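Local coordinates for protein glia-derived nexin (Homo sapiens, PDB 4DY0) that inhibits serine proteases such as thrombin, trypsin and urokinase, binds heparin, and promotes neurite extension by inhibiting thrombin, at residues I34-I39 with L371-I376; A94-N99 with V163-V168; E230-L235 with I362-T367. One frame throughout, in Å; residues are numbered along the deposited sequence.

How the contacts relate
Contact 1 lies about 2 Å from the centre of the chain and joins the other two. On one side it meets contact 2, its centre about 18 Å away: Phe372 CE1 packs 3.6 Å from Val168 CG1. On the other it meets contact 3, centre to centre about 13 Å, where neighbouring strands 358-364 and 369-376 meet, with probable hydrogen bonds from Leu371 N to Ile362 O at 2.8 Å and from Ile362 N to Phe372 O at 2.9 Å. Contacts 2 and 3 do not touch; their nearest atoms are about 8 Å apart. All three lie away from the predicted reactive bond Arg346-Ser347. The side chain of His364 in contact 3 is about 12 Å from a bound heparin sugar.

Contact 1 (I34-I39 with L371-I376); sequences ISPHGI and LFMGQI
Ile34 and Met373 form an antiparallel hydrogen-bonded pair: Ile34 N gives a nearly straight bond (173°) to Met373 O at 2.8 Å, and Met373 N returns one to Ile34 O, also at 2.8 Å. Their side chains leave on the same face of the sheet but end apart, Ile34 against Ile23 and Met373 against Phe20 of helix 5-26. With CG anti to the backbone N (chi1 -175°) and the rest extended, Met373 runs clear of the opposite segment, and it is CB that touches the other segment: Pro36 CG packs 3.7 Å from Met373 CB, the proline crossing the methionine at about a right angle. Leu371 turns its isobutyl group the other way; its CD2 comes back to 4.5 Å from His37 CB, while its carbonyl does the polar work. Ser35 OG donates to Leu371 O at 2.6 Å and accepts from Gly38 N at 3.2 Å, so one hydroxyl both caps helix 36-47 and ties it to the strand. Leu371 and Phe372 both face Ile362, a classic beta bulge. A short edge strand passing straight into an N-capped helix in the buried centre fits strand s6B and helix B of the serpin fold, beside strand s5B.

Contact 2 (A94-N99 with V163-V168); sequences AVFVKN and VLVNAV
Ala94 and Phe96 each form a hydrogen-bonded pair, with Val165 and Val163, on either side of the non-hydrogen-bonded pair Val95-Leu164, in strands running antiparallel at 156°. Ala94 N to Val165 O and Val163 N to Phe96 O are 3.0 Å, Val165 N to Ala94 O and Phe96 N to Val163 O 2.9 Å. On the face of Ala94, Phe96, Val163 and Val165, the Phe96 ring turns an edge to the valine: CE1 lies 3.9 Å from Val165 CG2, the methyl close to the ring plane. Phe96 CG stands beside its own backbone N (chi1 -69°), which sends the ring back along its strand to Val165. Trp137 of helix 127-141 meets it edge-to-face. An alanine here would probably leave Val165 CG2 and Trp137 without their aromatic neighbour and open a gap beneath that helix. On the other face Val95 and Leu164 lie side by side, pointing the same way; Val95 CG2 and Leu164 CD1 touch at 3.5 Å, and Met45 of helix 36-47 covers both. A sheet with one helix laid across its front and another behind fits strands s2A and s3A of serpin beta-sheet A, between helices F and B.

Contact 3 (E230-L235 with I362-T367); sequences ESISML and IRHNPT
Asn365, just past the end of its strand, turns its side chain to Ser231 and Ser233. Its CB rests 3.7 Å from Ser231 O, the carbonyl that takes the backbone bond from Asn365 N at 2.9 Å. CG stands beside the backbone N (chi1 -59°), which swings the amide toward Ser233, CG lying 3.8 Å from Ser233 OG. At the tip ND2 donates to Ser233 OG at 3.1 Å, nearly straight (168°) and in the amide plane. OD1, on the other arm, takes Arg363 NH2 on a lone pair at 2.8 Å. The flat group is thus held through both its ends, and its rotation is fixed. Ser233 OG has a second partner in Glu224 of strand 219-226, carrying the polar chain one strand further. Ser233 and Arg363 pair through both backbone bonds. These strands, 232-239 and 358-364, correspond to s3B and s4B in beta-sheet B of the serpin fold. On the face of Ile232, Met234, Ile362 and His364 the contacts across the pair are mostly van der Waals: Ile362 CG2 meets Ile232 CG2 at 3.7 Å, and Ile362 CD1 touches Met234 CE, which the bend at chi3 (-74°) brings back to it. Ile232 CG1 approaches the edge of the His364 imidazole, reaching CD2 at 3.9 Å. Pro366 CD covers one face of that ring, while Asn85 holds both His364 NE2 and Ser231 OG.

Contact 1 (I34-I39 with L371-I376)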
# COMPACT_ATOMS: atom_id res chain seq x y z
N ILE A 34 3.53 0.29 -2.17
CA ILE A 34 2.75 1.21 -1.36
C ILE A 34 1.45 0.54 -0.95
O ILE A 34 1.00 -0.43 -1.59
CB ILE A 34 2.40 2.46 -2.19
CG1 ILE A 34 3.66 3.28 -2.49
CG2 ILE A 34 1.35 3.29 -1.50
CD1 ILE A 34 4.35 3.79 -1.27
N SER A 35 0.83 1.04 0.11
CA SER A 35 -0.53 0.64 0.45
C SER A 35 -1.46 1.83 0.31
O SER A 35 -1.53 2.67 1.20
CB SER A 35 -0.59 0.10 1.88
OG SER A 35 -1.94 -0.17 2.22
N PRO A 36 -2.16 1.92 -0.83
CA PRO A 36 -3.02 3.08 -1.08
C PRO A 36 -4.03 3.29 0.04
O PRO A 36 -4.27 4.43 0.45
CB PRO A 36 -3.72 2.72 -2.39
CG PRO A 36 -2.73 1.84 -3.10
CD PRO A 36 -2.10 1.02 -2.00
N HIS A 37 -4.63 2.21 0.52
CA HIS A 37 -5.61 2.32 1.60
C HIS A 37 -4.95 2.78 2.90
O HIS A 37 -5.54 3.55 3.66
CB HIS A 37 -6.33 1.00 1.83
CG HIS A 37 -7.27 1.04 2.99
ND1 HIS A 37 -8.57 1.48 2.87
CD2 HIS A 37 -7.10 0.73 4.29
CE1 HIS A 37 -9.17 1.42 4.05
NE2 HIS A 37 -8.29 0.97 4.93
N GLY A 38 -3.74 2.29 3.15
CA GLY A 38 -2.99 2.70 4.33
C GLY A 38 -2.71 4.19 4.31
O GLY A 38 -2.66 4.84 5.36
N ILE A 39 -2.53 4.73 3.12
CA ILE A 39 -2.32 6.16 2.97
C ILE A 39 -3.59 6.90 3.38
O ILE A 39 -3.54 7.88 4.12
CB ILE A 39 -1.92 6.51 1.52
CG1 ILE A 39 -0.51 5.97 1.23
CG2 ILE A 39 -1.97 8.01 1.30
CD1 ILE A 39 0.06 6.40 -0.11
N LEU A 371 -5.31 -2.62 -1.03
CA LEU A 371 -4.41 -2.82 0.10
C LEU A 371 -2.94 -2.66 -0.30
O LEU A 371 -2.13 -2.15 0.47
CB LEU A 371 -4.64 -4.19 0.72
CG LEU A 371 -6.12 -4.54 0.94
CD1 LEU A 371 -6.29 -5.94 1.51
CD2 LEU A 371 -6.79 -3.51 1.83
N PHE A 372 -2.61 -3.10 -1.51
CA PHE A 372 -1.24 -3.01 -2.02
C PHE A 372 -1.24 -2.49 -3.44
O PHE A 372 -2.12 -2.83 -4.24
CB PHE A 372 -0.57 -4.38 -2.04
CG PHE A 372 -0.09 -4.85 -0.70
CD1 PHE A 372 -0.97 -5.41 0.22
CD2 PHE A 372 1.26 -4.80 -0.37
CE1 PHE A 372 -0.53 -5.87 1.44
CE2 PHE A 372 1.71 -5.26 0.85
CZ PHE A 372 0.81 -5.80 1.76
N MET A 373 -0.23 -1.69 -3.76
CA MET A 373 0.06 -1.33 -5.13
C MET A 373 1.58 -1.32 -5.28
O MET A 373 2.29 -0.69 -4.49
CB MET A 373 -0.53 0.02 -5.48
CG MET A 373 -0.36 0.41 -6.94
SD MET A 373 -1.29 1.90 -7.35
CE MET A 373 -1.12 1.93 -9.13
N GLY A 374 2.09 -2.02 -6.28
CA GLY A 374 3.53 -2.14 -6.42
C GLY A 374 4.04 -2.10 -7.85
O GLY A 374 3.39 -2.57 -8.79
N GLN A 375 5.23 -1.53 -8.01
CA GLN A 375 5.93 -1.65 -9.27
C GLN A 375 7.19 -2.46 -9.00
O GLN A 375 8.03 -2.07 -8.19
CB GLN A 375 6.24 -0.28 -9.88
CG GLN A 375 7.70 0.10 -9.89
CD GLN A 375 7.98 1.31 -10.75
OE1 GLN A 375 7.30 1.55 -11.75
NE2 GLN A 375 8.98 2.10 -10.36
N ILE A 376 7.31 -3.61 -9.65
CA ILE A 376 8.46 -4.47 -9.44
C ILE A 376 9.38 -4.42 -10.65
O ILE A 376 9.03 -4.92 -11.72
CB ILE A 376 8.04 -5.93 -9.18
CG1 ILE A 376 7.11 -6.02 -7.97
CG2 ILE A 376 9.27 -6.82 -9.01
CD1 ILE A 376 7.70 -5.44 -6.68

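Contact 2 (A94-N99 with V163-V168)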
# COMPACT_ATOMS: atom_id res chain seq x y z
N ALA A 94 0.55 3.57 14.03
CA ALA A 94 0.98 4.24 15.25
C ALA A 94 1.32 5.70 15.04
O ALA A 94 1.92 6.08 14.02
CB ALA A 94 2.17 3.51 15.86
N VAL A 95 0.93 6.53 16.00
CA VAL A 95 1.36 7.91 16.06
C VAL A 95 2.34 8.04 17.22
O VAL A 95 1.95 7.96 18.39
CB VAL A 95 0.18 8.87 16.29
CG1 VAL A 95 0.69 10.30 16.42
CG2 VAL A 95 -0.82 8.76 15.16
N PHE A 96 3.62 8.21 16.89
CA PHE A 96 4.65 8.34 17.90
C PHE A 96 4.87 9.80 18.25
O PHE A 96 5.24 10.61 17.40
CB PHE A 96 5.96 7.70 17.44
CG PHE A 96 5.89 6.21 17.35
CD1 PHE A 96 5.63 5.59 16.14
CD2 PHE A 96 6.07 5.43 18.47
CE1 PHE A 96 5.56 4.21 16.05
CE2 PHE A 96 6.00 4.05 18.39
CZ PHE A 96 5.75 3.44 17.17
N VAL A 97 4.71 10.06 19.53
CA VAL A 97 4.70 11.38 20.04
C VAL A 97 5.61 11.49 21.26
O VAL A 97 5.78 10.58 21.99
CB VAL A 97 3.29 11.73 20.31
CG1 VAL A 97 2.84 11.09 21.54
CG2 VAL A 97 3.13 13.16 20.32
N LYS A 98 6.23 12.62 21.47
CA LYS A 98 7.20 12.74 22.54
C LYS A 98 6.64 12.52 23.97
O LYS A 98 7.19 11.80 24.77
CB LYS A 98 7.89 14.09 22.43
CG LYS A 98 9.32 14.06 22.74
CD LYS A 98 9.81 15.42 22.96
CE LYS A 98 11.27 15.54 22.68
N ASN A 99 5.50 13.09 24.29
CA ASN A 99 4.91 12.82 25.56
C ASN A 99 3.49 12.47 25.36
O ASN A 99 2.68 13.34 25.22
CB ASN A 99 4.97 14.06 26.43
N VAL A 163 5.81 11.53 14.57
CA VAL A 163 6.11 10.63 13.46
C VAL A 163 5.00 9.60 13.31
O VAL A 163 4.68 8.88 14.25
CB VAL A 163 7.44 9.89 13.67
CG1 VAL A 163 7.58 8.76 12.67
CG2 VAL A 163 8.61 10.86 13.57
N LEU A 164 4.43 9.52 12.11
CA LEU A 164 3.39 8.53 11.82
C LEU A 164 4.00 7.28 11.23
O LEU A 164 4.97 7.34 10.48
CB LEU A 164 2.39 9.10 10.82
CG LEU A 164 1.13 9.77 11.36
CD1 LEU A 164 0.14 8.72 11.81
CD2 LEU A 164 1.49 10.72 12.49
N VAL A 165 3.43 6.13 11.57
CA VAL A 165 3.87 4.88 10.97
C VAL A 165 2.70 4.01 10.52
O VAL A 165 1.76 3.77 11.27
CB VAL A 165 4.74 4.07 11.94
CG1 VAL A 165 5.03 2.71 11.35
CG2 VAL A 165 6.03 4.81 12.22
N ASN A 166 2.78 3.55 9.27
CA ASN A 166 1.83 2.58 8.73
C ASN A 166 2.58 1.39 8.15
O ASN A 166 3.35 1.54 7.20
CB ASN A 166 0.96 3.21 7.65
CG ASN A 166 0.08 2.19 6.95
OD1 ASN A 166 0.05 2.12 5.72
ND2 ASN A 166 -0.63 1.39 7.73
N ALA A 167 2.35 0.20 8.71
CA ALA A 167 3.01 -1.01 8.24
C ALA A 167 2.00 -2.07 7.85
O ALA A 167 1.08 -2.37 8.61
CB ALA A 167 3.94 -1.54 9.32
N VAL A 168 2.18 -2.63 6.66
CA VAL A 168 1.25 -3.65 6.15
C VAL A 168 2.00 -4.91 5.69
O VAL A 168 2.97 -4.82 4.93
CB VAL A 168 0.40 -3.11 4.99
CG1 VAL A 168 -0.70 -4.11 4.63
CG2 VAL A 168 -0.20 -1.76 5.34

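Contact 3 (E230-L235 with I362-T367)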
# COMPACT_ATOMS: atom_id res chain seq x y z
N GLU A 230 -11.37 -16.00 -0.99
CA GLU A 230 -12.23 -15.45 -2.03
C GLU A 230 -12.75 -14.03 -1.76
O GLU A 230 -13.76 -13.61 -2.32
CB GLU A 230 -13.38 -16.41 -2.35
CG GLU A 230 -12.94 -17.62 -3.15
CD GLU A 230 -14.08 -18.53 -3.55
OE1 GLU A 230 -15.07 -18.61 -2.78
OE2 GLU A 230 -14.00 -19.16 -4.62
N SER A 231 -12.06 -13.29 -0.90
CA SER A 231 -12.38 -11.89 -0.68
C SER A 231 -11.24 -11.00 -1.15
O SER A 231 -11.43 -9.82 -1.45
CB SER A 231 -12.70 -11.62 0.79
OG SER A 231 -11.65 -12.07 1.63
N ILE A 232 -10.04 -11.58 -1.24
CA ILE A 232 -8.85 -10.84 -1.65
C ILE A 232 -8.23 -11.47 -2.89
O ILE A 232 -8.21 -12.69 -3.04
CB ILE A 232 -7.80 -10.80 -0.52
CG1 ILE A 232 -8.41 -10.17 0.74
CG2 ILE A 232 -6.56 -10.03 -0.97
CD1 ILE A 232 -7.48 -10.17 1.94
N SER A 233 -7.72 -10.63 -3.79
CA SER A 233 -7.08 -11.14 -4.99
C SER A 233 -5.92 -10.26 -5.42
O SER A 233 -5.89 -9.06 -5.13
CB SER A 233 -8.09 -11.30 -6.13
OG SER A 233 -8.75 -10.07 -6.38
N MET A 234 -4.96 -10.86 -6.11
CA MET A 234 -3.87 -10.10 -6.68
C MET A 234 -4.20 -9.78 -8.14
O MET A 234 -4.74 -10.62 -8.86
CB MET A 234 -2.57 -10.89 -6.61
CG MET A 234 -1.41 -10.19 -7.29
SD MET A 234 0.15 -11.08 -7.17
CE MET A 234 0.58 -10.78 -5.45
N LEU A 235 -3.88 -8.56 -8.55
CA LEU A 235 -4.00 -8.18 -9.95
C LEU A 235 -2.61 -7.85 -10.47
O LEU A 235 -1.82 -7.21 -9.78
CB LEU A 235 -4.92 -6.97 -10.09
CG LEU A 235 -6.43 -7.23 -10.09
CD1 LEU A 235 -6.82 -8.26 -9.05
CD2 LEU A 235 -7.19 -5.94 -9.86
N ILE A 362 -3.08 -5.54 -4.74
CA ILE A 362 -3.77 -6.47 -3.86
C ILE A 362 -5.08 -5.80 -3.48
O ILE A 362 -5.08 -4.72 -2.88
CB ILE A 362 -2.96 -6.79 -2.58
CG1 ILE A 362 -1.67 -7.52 -2.95
CG2 ILE A 362 -3.77 -7.65 -1.62
CD1 ILE A 362 -1.91 -8.91 -3.49
N ARG A 363 -6.20 -6.42 -3.85
CA ARG A 363 -7.50 -5.80 -3.69
C ARG A 363 -8.40 -6.58 -2.73
O ARG A 363 -8.47 -7.81 -2.79
CB ARG A 363 -8.18 -5.68 -5.05
CG ARG A 363 -9.44 -4.84 -5.08
CD ARG A 363 -9.85 -4.57 -6.52
NE ARG A 363 -10.98 -3.65 -6.61
CZ ARG A 363 -12.25 -4.04 -6.69
NH1 ARG A 363 -13.22 -3.14 -6.77
NH2 ARG A 363 -12.55 -5.33 -6.70
N HIS A 364 -9.06 -5.86 -1.83
CA HIS A 364 -10.12 -6.43 -1.01
C HIS A 364 -11.42 -6.14 -1.73
O HIS A 364 -11.93 -5.02 -1.71
CB HIS A 364 -10.11 -5.81 0.39
CG HIS A 364 -11.07 -6.45 1.34
ND1 HIS A 364 -12.27 -5.86 1.69
CD2 HIS A 364 -11.01 -7.62 2.02
CE1 HIS A 364 -12.91 -6.65 2.54
NE2 HIS A 364 -12.17 -7.72 2.76
N ASN A 365 -11.96 -7.16 -2.39
CA ASN A 365 -13.06 -6.98 -3.34
C ASN A 365 -14.40 -6.53 -2.75
O ASN A 365 -15.12 -5.74 -3.36
CB ASN A 365 -13.21 -8.23 -4.22
CG ASN A 365 -11.93 -8.54 -4.99
OD1 ASN A 365 -11.44 -7.70 -5.75
ND2 ASN A 365 -11.38 -9.73 -4.79
N PRO A 366 -14.75 -7.02 -1.55
CA PRO A 366 -16.01 -6.60 -0.94
C PRO A 366 -16.07 -5.08 -0.74
O PRO A 366 -17.10 -4.46 -1.02
CB PRO A 366 -16.02 -7.32 0.41
CG PRO A 366 -15.15 -8.52 0.19
CD PRO A 366 -14.07 -8.06 -0.75
N THR A 367 -14.98 -4.49 -0.26
CA THR A 367 -14.95 -3.05 0.00
C THR A 367 -14.39 -2.26 -1.17
O THR A 367 -14.62 -1.06 -1.29
CB THR A 367 -14.11 -2.72 1.24
OG1 THR A 367 -12.76 -3.15 1.02
CG2 THR A 367 -14.67 -3.41 2.46